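Local coordinates for tail spike protein gp49 (Pseudomonas phage LKA1, PDB 4RU4) that probably recognises and cleaves the O-specific polysaccharide of Pseudomonas as a lyase, degrading the host envelope during phage entry, at residues G517-T522 against L593-G598; P541-V546 against N566-S571; V548-R553 against V589-N594. One frame throughout, in Å; residues are numbered along the deposited sequence.

Contact 1: residues G517-T522 against L593-G598; sequences GRVQVT and LNWQAG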
loop_
_atom_site.group_PDB
_atom_site.type_symbol
_atom_site.label_atom_id
_atom_site.label_comp_id
_atom_site.label_asym_id
_atom_site.label_seq_id
_atom_site.Cartn_x
_atom_site.Cartn_y
_atom_site.Cartn_z
ATOM N N GLY B 517 -3.431 -15.391 34.794
ATOM C CA GLY B 517 -2.232 -16.033 35.312
ATOM C C GLY B 517 -2.587 -17.181 36.230
ATOM O O GLY B 517 -3.782 -17.505 36.417
ATOM N N ARG B 518 -1.556 -17.803 36.795
ATOM C CA ARG B 518 -1.718 -18.923 37.715
ATOM C C ARG B 518 -1.097 -18.508 39.045
ATOM O O ARG B 518 0.102 -18.236 39.112
ATOM C CB ARG B 518 -1.042 -20.194 37.170
ATOM C CG ARG B 518 -1.632 -20.687 35.827
ATOM C CD ARG B 518 -0.696 -21.611 35.060
ATOM N NE ARG B 518 -0.241 -22.761 35.843
ATOM C CZ ARG B 518 -0.804 -23.965 35.820
ATOM N NH1 ARG B 518 -1.873 -24.189 35.063
ATOM N NH2 ARG B 518 -0.302 -24.949 36.564
ATOM N N VAL B 519 -1.925 -18.442 40.089
ATOM C CA VAL B 519 -1.467 -18.047 41.421
ATOM C C VAL B 519 -1.546 -19.212 42.408
ATOM O O VAL B 519 -2.611 -19.799 42.610
ATOM C CB VAL B 519 -2.283 -16.841 41.951
ATOM C CG1 VAL B 519 -1.898 -16.521 43.413
ATOM C CG2 VAL B 519 -2.084 -15.627 41.045
ATOM N N GLN B 520 -0.414 -19.565 43.008
ATOM C CA GLN B 520 -0.400 -20.688 43.927
ATOM C C GLN B 520 -0.965 -20.270 45.283
ATOM O O GLN B 520 -0.651 -19.182 45.779
ATOM C CB GLN B 520 1.009 -21.249 44.096
ATOM C CG GLN B 520 1.063 -22.382 45.087
ATOM C CD GLN B 520 2.403 -23.045 45.103
ATOM O OE1 GLN B 520 2.704 -23.873 44.251
ATOM N NE2 GLN B 520 3.230 -22.668 46.053
ATOM N N VAL B 521 -1.816 -21.113 45.871
ATOM C CA VAL B 521 -2.257 -20.924 47.255
ATOM C C VAL B 521 -2.071 -22.231 48.030
ATOM O O VAL B 521 -2.205 -23.299 47.475
ATOM C CB VAL B 521 -3.735 -20.456 47.379
ATOM C CG1 VAL B 521 -3.944 -19.106 46.674
ATOM C CG2 VAL B 521 -4.721 -21.518 46.833
ATOM N N THR B 522 -1.761 -22.123 49.311
ATOM C CA THR B 522 -1.650 -23.298 50.169
ATOM C C THR B 522 -2.744 -23.237 51.226
ATOM O O THR B 522 -2.898 -22.222 51.936
ATOM C CB THR B 522 -0.279 -23.351 50.844
ATOM O OG1 THR B 522 0.738 -23.324 49.830
ATOM C CG2 THR B 522 -0.134 -24.623 51.705
ATOM N N LEU B 593 -4.609 -21.379 41.492
ATOM C CA LEU B 593 -5.777 -20.606 41.100
ATOM C C LEU B 593 -5.502 -19.936 39.741
ATOM O O LEU B 593 -4.674 -19.032 39.638
ATOM C CB LEU B 593 -6.164 -19.580 42.185
ATOM C CG LEU B 593 -6.503 -20.219 43.547
ATOM C CD1 LEU B 593 -7.146 -19.187 44.504
ATOM C CD2 LEU B 593 -7.418 -21.433 43.353
ATOM N N ASN B 594 -6.153 -20.445 38.701
ATOM C CA ASN B 594 -6.005 -19.945 37.331
ATOM C C ASN B 594 -7.057 -18.859 37.105
ATOM O O ASN B 594 -8.265 -19.143 37.090
ATOM C CB ASN B 594 -6.282 -21.068 36.321
ATOM C CG ASN B 594 -5.200 -22.146 36.290
ATOM O OD1 ASN B 594 -4.695 -22.477 35.222
ATOM N ND2 ASN B 594 -4.848 -22.705 37.463
ATOM N N TRP B 595 -6.622 -17.616 36.953
ATOM C CA TRP B 595 -7.579 -16.505 36.900
ATOM C C TRP B 595 -7.421 -15.788 35.587
ATOM O O TRP B 595 -6.339 -15.821 34.962
ATOM C CB TRP B 595 -7.331 -15.522 38.068
ATOM C CG TRP B 595 -6.037 -14.748 37.883
ATOM C CD1 TRP B 595 -4.797 -15.140 38.293
ATOM C CD2 TRP B 595 -5.862 -13.486 37.218
ATOM N NE1 TRP B 595 -3.852 -14.203 37.932
ATOM C CE2 TRP B 595 -4.476 -13.179 37.264
ATOM C CE3 TRP B 595 -6.734 -12.596 36.571
ATOM C CZ2 TRP B 595 -3.940 -12.006 36.713
ATOM C CZ3 TRP B 595 -6.210 -11.430 36.014
ATOM C CH2 TRP B 595 -4.810 -11.148 36.090
ATOM N N GLN B 596 -8.495 -15.144 35.142
ATOM C CA GLN B 596 -8.383 -14.262 33.992
ATOM C C GLN B 596 -9.502 -13.230 33.992
ATOM O O GLN B 596 -10.526 -13.400 34.654
ATOM C CB GLN B 596 -8.358 -15.055 32.684
ATOM C CG GLN B 596 -9.680 -15.752 32.323
ATOM C CD GLN B 596 -9.442 -16.788 31.264
ATOM O OE1 GLN B 596 -8.803 -17.805 31.518
ATOM N NE2 GLN B 596 -9.873 -16.499 30.045
ATOM N N ALA B 597 -9.288 -12.149 33.254
ATOM C CA ALA B 597 -10.169 -10.989 33.319
ATOM C C ALA B 597 -10.224 -10.376 31.922
ATOM O O ALA B 597 -9.203 -10.346 31.215
ATOM C CB ALA B 597 -9.603 -9.945 34.342
ATOM N N GLY B 598 -11.388 -9.864 31.524
ATOM C CA GLY B 598 -11.496 -9.178 30.251
ATOM C C GLY B 598 -12.878 -8.561 30.137
ATOM O O GLY B 598 -13.699 -8.748 31.041
#
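In the C-terminal Ig-like domain of the tailspike, Gly517-Val519 of strand 510-522 runs antiparallel to Leu593-Trp595 of strand 590-600, the two short axes 4.7 Å apart at closest. Two hydrogen-bonded pairs flank a non-hydrogen-bonded one. Gly517 and Trp595 bond in both directions, Gly517 N to Trp595 O and Trp595 N to Gly517 O; Val519 and Leu593 do the same, and Val519 N to Leu593 O is nearly straight, 177° at the hydrogen. Between them Asn594 CA lies 3.4 Å from Gly517 O in a CA-H...O contact.

Trp595 CG sits between its own backbone N and carbonyl carbon (chi1 70°), and the indole bends back across the neighbouring strand. One ring face meets Gly517 N, 3.3 Å above the plane and offset toward the rim. The fit leaves little room over Gly517, which has no side chain in the way. Val519 CG2 approaches the same indole obliquely, 3.9 Å from Trp595 NE1. Further along, Val521 CG1 touches Leu593 CD1 at 3.9 Å, the two side chains crossing at about a right angle. Leu575 of strand 572-578 packs on Val519, Leu593 and Trp595.

On the other face Arg518 and Asn594 lie side by side, guanidinium and amide planes 82° apart. Arg518 NH2 forms a salt bridge with Asp552, while NH1 bonds Thr568 OG1 and Pro544 O of the second subunit and Asn594 OD1 accepts from Val546 N there. The pair thus belongs to one sheet of the Ig-like beta-sandwich, its Arg518-Asn594 face against a neighbouring subunit.

Contact 2: residues P541-V546 against N566-S571; sequences PKAPTV and NPTSAS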
loop_
_atom_site.group_PDB
_atom_site.type_symbol
_atom_site.label_atom_id
_atom_site.label_comp_id
_atom_site.label_asym_id
_atom_site.label_seq_id
_atom_site.Cartn_x
_atom_site.Cartn_y
_atom_site.Cartn_z
ATOM N N PRO B 541 -11.808 -0.098 32.425
ATOM C CA PRO B 541 -12.741 1.018 32.650
ATOM C C PRO B 541 -13.779 0.731 33.724
ATOM O O PRO B 541 -14.338 1.670 34.276
ATOM C CB PRO B 541 -13.438 1.209 31.290
ATOM C CG PRO B 541 -12.627 0.415 30.289
ATOM C CD PRO B 541 -11.917 -0.669 31.072
ATOM N N LYS B 542 -14.035 -0.543 34.015
ATOM C CA LYS B 542 -14.983 -0.940 35.060
ATOM C C LYS B 542 -14.593 -2.363 35.457
ATOM O O LYS B 542 -13.698 -2.927 34.841
ATOM C CB LYS B 542 -16.421 -0.916 34.521
ATOM C CG LYS B 542 -16.631 -1.804 33.278
ATOM C CD LYS B 542 -17.985 -1.493 32.620
ATOM C CE LYS B 542 -18.308 -2.501 31.537
ATOM N NZ LYS B 542 -19.697 -2.282 31.003
ATOM N N ALA B 543 -15.233 -2.938 36.476
ATOM C CA ALA B 543 -14.889 -4.306 36.888
ATOM C C ALA B 543 -15.017 -5.248 35.700
ATOM O O ALA B 543 -16.023 -5.263 35.003
ATOM C CB ALA B 543 -15.763 -4.771 38.008
ATOM N N PRO B 544 -13.953 -5.992 35.422
ATOM C CA PRO B 544 -13.995 -6.875 34.263
ATOM C C PRO B 544 -14.730 -8.181 34.575
ATOM O O PRO B 544 -15.062 -8.463 35.741
ATOM C CB PRO B 544 -12.514 -7.148 34.004
ATOM C CG PRO B 544 -11.879 -7.055 35.405
ATOM C CD PRO B 544 -12.610 -5.907 36.031
ATOM N N THR B 545 -15.020 -8.940 33.525
ATOM C CA THR B 545 -15.577 -10.280 33.667
ATOM C C THR B 545 -14.448 -11.220 34.033
ATOM O O THR B 545 -13.496 -11.354 33.285
ATOM C CB THR B 545 -16.245 -10.696 32.345
ATOM O OG1 THR B 545 -17.234 -9.703 32.015
ATOM C CG2 THR B 545 -16.943 -12.063 32.440
ATOM N N VAL B 546 -14.549 -11.837 35.209
ATOM C CA VAL B 546 -13.459 -12.628 35.789
ATOM C C VAL B 546 -13.798 -14.125 35.866
ATOM O O VAL B 546 -14.908 -14.490 36.289
ATOM C CB VAL B 546 -13.166 -12.107 37.233
ATOM C CG1 VAL B 546 -12.130 -12.987 37.954
ATOM C CG2 VAL B 546 -12.693 -10.629 37.166
ATOM N N ASN B 566 -13.281 -12.395 45.337
ATOM C CA ASN B 566 -14.078 -11.491 46.166
ATOM C C ASN B 566 -13.157 -10.675 47.029
ATOM O O ASN B 566 -12.504 -11.255 47.873
ATOM C CB ASN B 566 -15.025 -12.280 47.095
ATOM C CG ASN B 566 -15.955 -11.357 47.887
ATOM O OD1 ASN B 566 -16.187 -10.208 47.486
ATOM N ND2 ASN B 566 -16.516 -11.854 48.986
ATOM N N PRO B 567 -13.086 -9.341 46.809
ATOM C CA PRO B 567 -13.854 -8.632 45.761
ATOM C C PRO B 567 -13.174 -8.637 44.386
ATOM O O PRO B 567 -12.082 -9.223 44.250
ATOM C CB PRO B 567 -13.860 -7.194 46.261
ATOM C CG PRO B 567 -12.485 -7.063 46.955
ATOM C CD PRO B 567 -12.316 -8.404 47.662
ATOM N N THR B 568 -13.836 -8.007 43.403
ATOM C CA THR B 568 -13.243 -7.655 42.126
ATOM C C THR B 568 -13.457 -6.163 41.956
ATOM O O THR B 568 -14.359 -5.574 42.566
ATOM C CB THR B 568 -13.874 -8.406 40.901
ATOM O OG1 THR B 568 -15.256 -8.065 40.783
ATOM C CG2 THR B 568 -13.757 -9.946 41.040
ATOM N N SER B 569 -12.616 -5.552 41.131
ATOM C CA SER B 569 -12.759 -4.138 40.830
ATOM C C SER B 569 -12.094 -3.922 39.498
ATOM O O SER B 569 -11.607 -4.861 38.898
ATOM C CB SER B 569 -12.053 -3.286 41.884
ATOM O OG SER B 569 -10.660 -3.492 41.796
ATOM N N ALA B 570 -12.045 -2.674 39.051
ATOM C CA ALA B 570 -11.388 -2.345 37.795
ATOM C C ALA B 570 -9.885 -2.601 37.832
ATOM O O ALA B 570 -9.264 -2.814 36.789
ATOM C CB ALA B 570 -11.663 -0.870 37.413
ATOM N N SER B 571 -9.289 -2.583 39.022
ATOM C CA SER B 571 -7.838 -2.671 39.077
ATOM C C SER B 571 -7.304 -4.005 39.578
ATOM O O SER B 571 -6.101 -4.257 39.495
ATOM C CB SER B 571 -7.283 -1.548 39.956
ATOM O OG SER B 571 -7.781 -1.680 41.267
#
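Van der Waals contact carries the meeting of Ala543 and Pro544 with Ser569 and Ala570, where the segment leading into strand 545-551 passes the one leaving strand 562-568. The backbones come closest at Ala543 and Ala570, with 4.1 Å between their CA atoms. Ala543 CA rests 3.8 Å from Ser569 C, and the small methyl of Ala543 lies over the same residue, CB to Ser569 C 4.0 Å. From the other segment Ala570 CB reaches the carbonyl group of Lys542, 3.8 Å from its C. Beyond these residues the methyls Val546 CG2 and Thr568 CG2 meet at 4.1 Å, the two side chains sliding past each other in opposite directions.

A polar atom also meets the apolar side chains here: Ser569 O sits 3.2 Å from Pro544 CD.

Hydrogen bonding stays within 566-571 and with neighbours. Ser569 OG accepts from Ser571 N at 3.2 Å, with 149° at the hydrogen, and also bonds Gly572 N; this ties down the bend that leads into strand 572-578. Ala570 is joined to Tyr540 through the backbone. Thr568 OG1 turns to the third subunit, bonding Asp552 and Arg518 there, and Pro544 O of this contact accepts from that same Arg518.

The motif here is an ST turn at Ser569, leading from strand 562-568 into strand 572-578 of the Ig-like domain. The loop before strand 545-551 packs against it with compact residues, backbone on backbone, and both segments also meet a neighbouring chain of the trimer.

Contact 3: residues V548-R553 against V589-N594; sequences VTKTDR and VTNQLN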
loop_
_atom_site.group_PDB
_atom_site.type_symbol
_atom_site.label_atom_id
_atom_site.label_comp_id
_atom_site.label_asym_id
_atom_site.label_seq_id
_atom_site.Cartn_x
_atom_site.Cartn_y
_atom_site.Cartn_z
ATOM N N VAL B 548 -12.194 -17.838 37.540
ATOM C CA VAL B 548 -11.186 -18.481 38.359
ATOM C C VAL B 548 -11.457 -19.990 38.387
ATOM O O VAL B 548 -12.588 -20.419 38.615
ATOM C CB VAL B 548 -11.184 -17.938 39.819
ATOM C CG1 VAL B 548 -9.952 -18.463 40.580
ATOM C CG2 VAL B 548 -11.221 -16.402 39.858
ATOM N N THR B 549 -10.415 -20.781 38.171
ATOM C CA THR B 549 -10.512 -22.230 38.249
ATOM C C THR B 549 -9.334 -22.785 39.041
ATOM O O THR B 549 -8.211 -22.295 38.910
ATOM C CB THR B 549 -10.542 -22.852 36.821
ATOM O OG1 THR B 549 -11.743 -22.439 36.148
ATOM C CG2 THR B 549 -10.472 -24.380 36.861
ATOM N N LYS B 550 -9.586 -23.793 39.878
ATOM C CA LYS B 550 -8.512 -24.475 40.607
ATOM C C LYS B 550 -7.921 -25.589 39.748
ATOM O O LYS B 550 -8.667 -26.398 39.161
ATOM C CB LYS B 550 -9.047 -25.088 41.913
ATOM C CG LYS B 550 -8.176 -26.236 42.472
ATOM C CD LYS B 550 -8.675 -26.674 43.844
ATOM C CE LYS B 550 -8.283 -28.089 44.180
ATOM N NZ LYS B 550 -8.283 -28.300 45.648
ATOM N N THR B 551 -6.589 -25.619 39.659
ATOM C CA THR B 551 -5.885 -26.719 39.012
ATOM C C THR B 551 -4.741 -27.343 39.849
ATOM O O THR B 551 -4.300 -26.801 40.885
ATOM C CB THR B 551 -5.302 -26.317 37.634
ATOM O OG1 THR B 551 -4.176 -25.456 37.824
ATOM C CG2 THR B 551 -6.367 -25.641 36.746
ATOM N N ASP B 552 -4.302 -28.515 39.405
ATOM C CA ASP B 552 -3.098 -29.168 39.920
ATOM C C ASP B 552 -3.157 -29.620 41.379
ATOM O O ASP B 552 -2.132 -29.777 42.063
ATOM C CB ASP B 552 -1.861 -28.329 39.587
ATOM C CG ASP B 552 -1.647 -28.233 38.088
ATOM O OD1 ASP B 552 -1.170 -29.232 37.513
ATOM O OD2 ASP B 552 -2.020 -27.203 37.477
ATOM N N ARG B 553 -4.378 -29.878 41.823
ATOM C CA ARG B 553 -4.629 -30.512 43.105
ATOM C C ARG B 553 -6.086 -30.972 43.022
ATOM O O ARG B 553 -6.907 -30.336 42.345
ATOM C CB ARG B 553 -4.458 -29.502 44.254
ATOM C CG ARG B 553 -4.679 -30.118 45.658
ATOM C CD ARG B 553 -3.576 -31.114 45.992
ATOM N NE ARG B 553 -2.278 -30.442 46.021
ATOM C CZ ARG B 553 -1.118 -31.027 46.300
ATOM N NH1 ARG B 553 -1.065 -32.321 46.601
ATOM N NH2 ARG B 553 -0.007 -30.307 46.289
ATOM N N VAL B 589 -1.945 -28.033 51.588
ATOM C CA VAL B 589 -1.341 -28.399 50.298
ATOM C C VAL B 589 -1.509 -27.302 49.260
ATOM O O VAL B 589 -2.370 -26.434 49.391
ATOM C CB VAL B 589 -1.941 -29.706 49.703
ATOM C CG1 VAL B 589 -1.633 -30.924 50.621
ATOM C CG2 VAL B 589 -3.423 -29.570 49.505
ATOM N N THR B 590 -0.703 -27.359 48.208
ATOM C CA THR B 590 -0.748 -26.329 47.187
ATOM C C THR B 590 -1.909 -26.537 46.218
ATOM O O THR B 590 -2.366 -27.648 46.019
ATOM C CB THR B 590 0.547 -26.307 46.386
ATOM O OG1 THR B 590 0.745 -27.596 45.789
ATOM C CG2 THR B 590 1.721 -25.999 47.331
ATOM N N ASN B 591 -2.374 -25.436 45.643
ATOM C CA ASN B 591 -3.400 -25.418 44.616
ATOM C C ASN B 591 -3.027 -24.280 43.684
ATOM O O ASN B 591 -2.464 -23.278 44.132
ATOM C CB ASN B 591 -4.773 -25.102 45.214
ATOM C CG ASN B 591 -5.139 -26.014 46.373
ATOM O OD1 ASN B 591 -5.953 -26.932 46.227
ATOM N ND2 ASN B 591 -4.538 -25.758 47.539
ATOM N N GLN B 592 -3.342 -24.406 42.397
ATOM C CA GLN B 592 -3.115 -23.307 41.462
ATOM C C GLN B 592 -4.449 -22.646 41.117
ATOM O O GLN B 592 -5.325 -23.296 40.528
ATOM C CB GLN B 592 -2.448 -23.820 40.170
ATOM C CG GLN B 592 -1.074 -24.436 40.355
ATOM C CD GLN B 592 -0.030 -23.424 40.828
ATOM O OE1 GLN B 592 -0.200 -22.230 40.671
ATOM N NE2 GLN B 592 1.039 -23.908 41.409
ATOM N N LEU B 593 -4.609 -21.379 41.492
ATOM C CA LEU B 593 -5.777 -20.606 41.100
ATOM C C LEU B 593 -5.502 -19.936 39.741
ATOM O O LEU B 593 -4.674 -19.032 39.638
ATOM C CB LEU B 593 -6.164 -19.580 42.185
ATOM C CG LEU B 593 -6.503 -20.219 43.547
ATOM C CD1 LEU B 593 -7.146 -19.187 44.504
ATOM C CD2 LEU B 593 -7.418 -21.433 43.353
ATOM N N ASN B 594 -6.153 -20.445 38.701
ATOM C CA ASN B 594 -6.005 -19.945 37.331
ATOM C C ASN B 594 -7.057 -18.859 37.105
ATOM O O ASN B 594 -8.265 -19.143 37.090
ATOM C CB ASN B 594 -6.282 -21.068 36.321
ATOM C CG ASN B 594 -5.200 -22.146 36.290
ATOM O OD1 ASN B 594 -4.695 -22.477 35.222
ATOM N ND2 ASN B 594 -4.848 -22.705 37.463
HETATM O O HOH W 1 -0.549 -27.353 43.158
#
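Thr549-Thr551 pairs antiparallel with Gln592-Asn594, the short strand axes 4.6 Å apart, through two hydrogen-bonded pairs, Thr549 with Asn594 and Thr551 with Gln592, either side of the non-hydrogen-bonded Lys550 and Leu593.

Past the last bridge Arg553 takes over. The bends at chi2 and chi3 (68° and 62°) put CD and NE beside Thr590, and the guanidinium grips it side-on: NE donates to Thr590 O at 2.8 Å and NH2 to Thr590 OG1 at 2.9 Å, both acceptors near the guanidinium plane. Val589 CB covers one face of the group, 3.7 Å above its centre. Two bonds and the methine over the face thus set the rotation of the guanidinium. A water links Thr590 OG1 to Asp552 O.

Lys550, extended beyond CG, reaches across to Asn591 and gives NZ to its OD1 at 2.8 Å, nearly along the C=O axis; Val560 O and Ser554 O also accept from NZ.

On the face of Thr549 and Thr551, Asn594 ND2 donates to Thr551 OG1 at 2.9 Å, the hydroxyl lying 30° out of the amide plane, with a weak second bond to Gln592 O. Thr551 OG1 in turn donates to Asp552 OD2 at 2.8 Å, so the hydroxyl accepts from the amide and gives to the carboxylate. That oxygen also meets Arg518 in a salt bridge and Thr568 OG1 of the second subunit, which Thr549 and Asn594 bond as well. Such a cluster would be expected to keep Asp552 ionised while tying this strand pair into the trimer interface.

Strand 590-600 is the common element: contact 1 pairs it with strand 510-522 on one edge and contact 3 with strand 545-551 on the other, sharing Leu593 and Asn594, their centres only 8 Å apart. They are also joined by the salt bridge from Arg518 NH2 to Asp552 OD2, 3.0 Å. The centre of contact 2 is about 14 Å from that of contact 1 and 21 Å from that of contact 3; Gly598 O and Thr545 N, 2.8 Å apart, probably hydrogen-bond it to contact 1. Across subunits, Arg518, Asp552 and Asn594 face Pro544, Val546 and Thr568 of a neighbouring subunit. All lie away from the calcium site of Gly368 and Asp394, but a sodium ion sits about 3 Å from the Arg553 side chain and another calcium about 5 Å from that of Thr549.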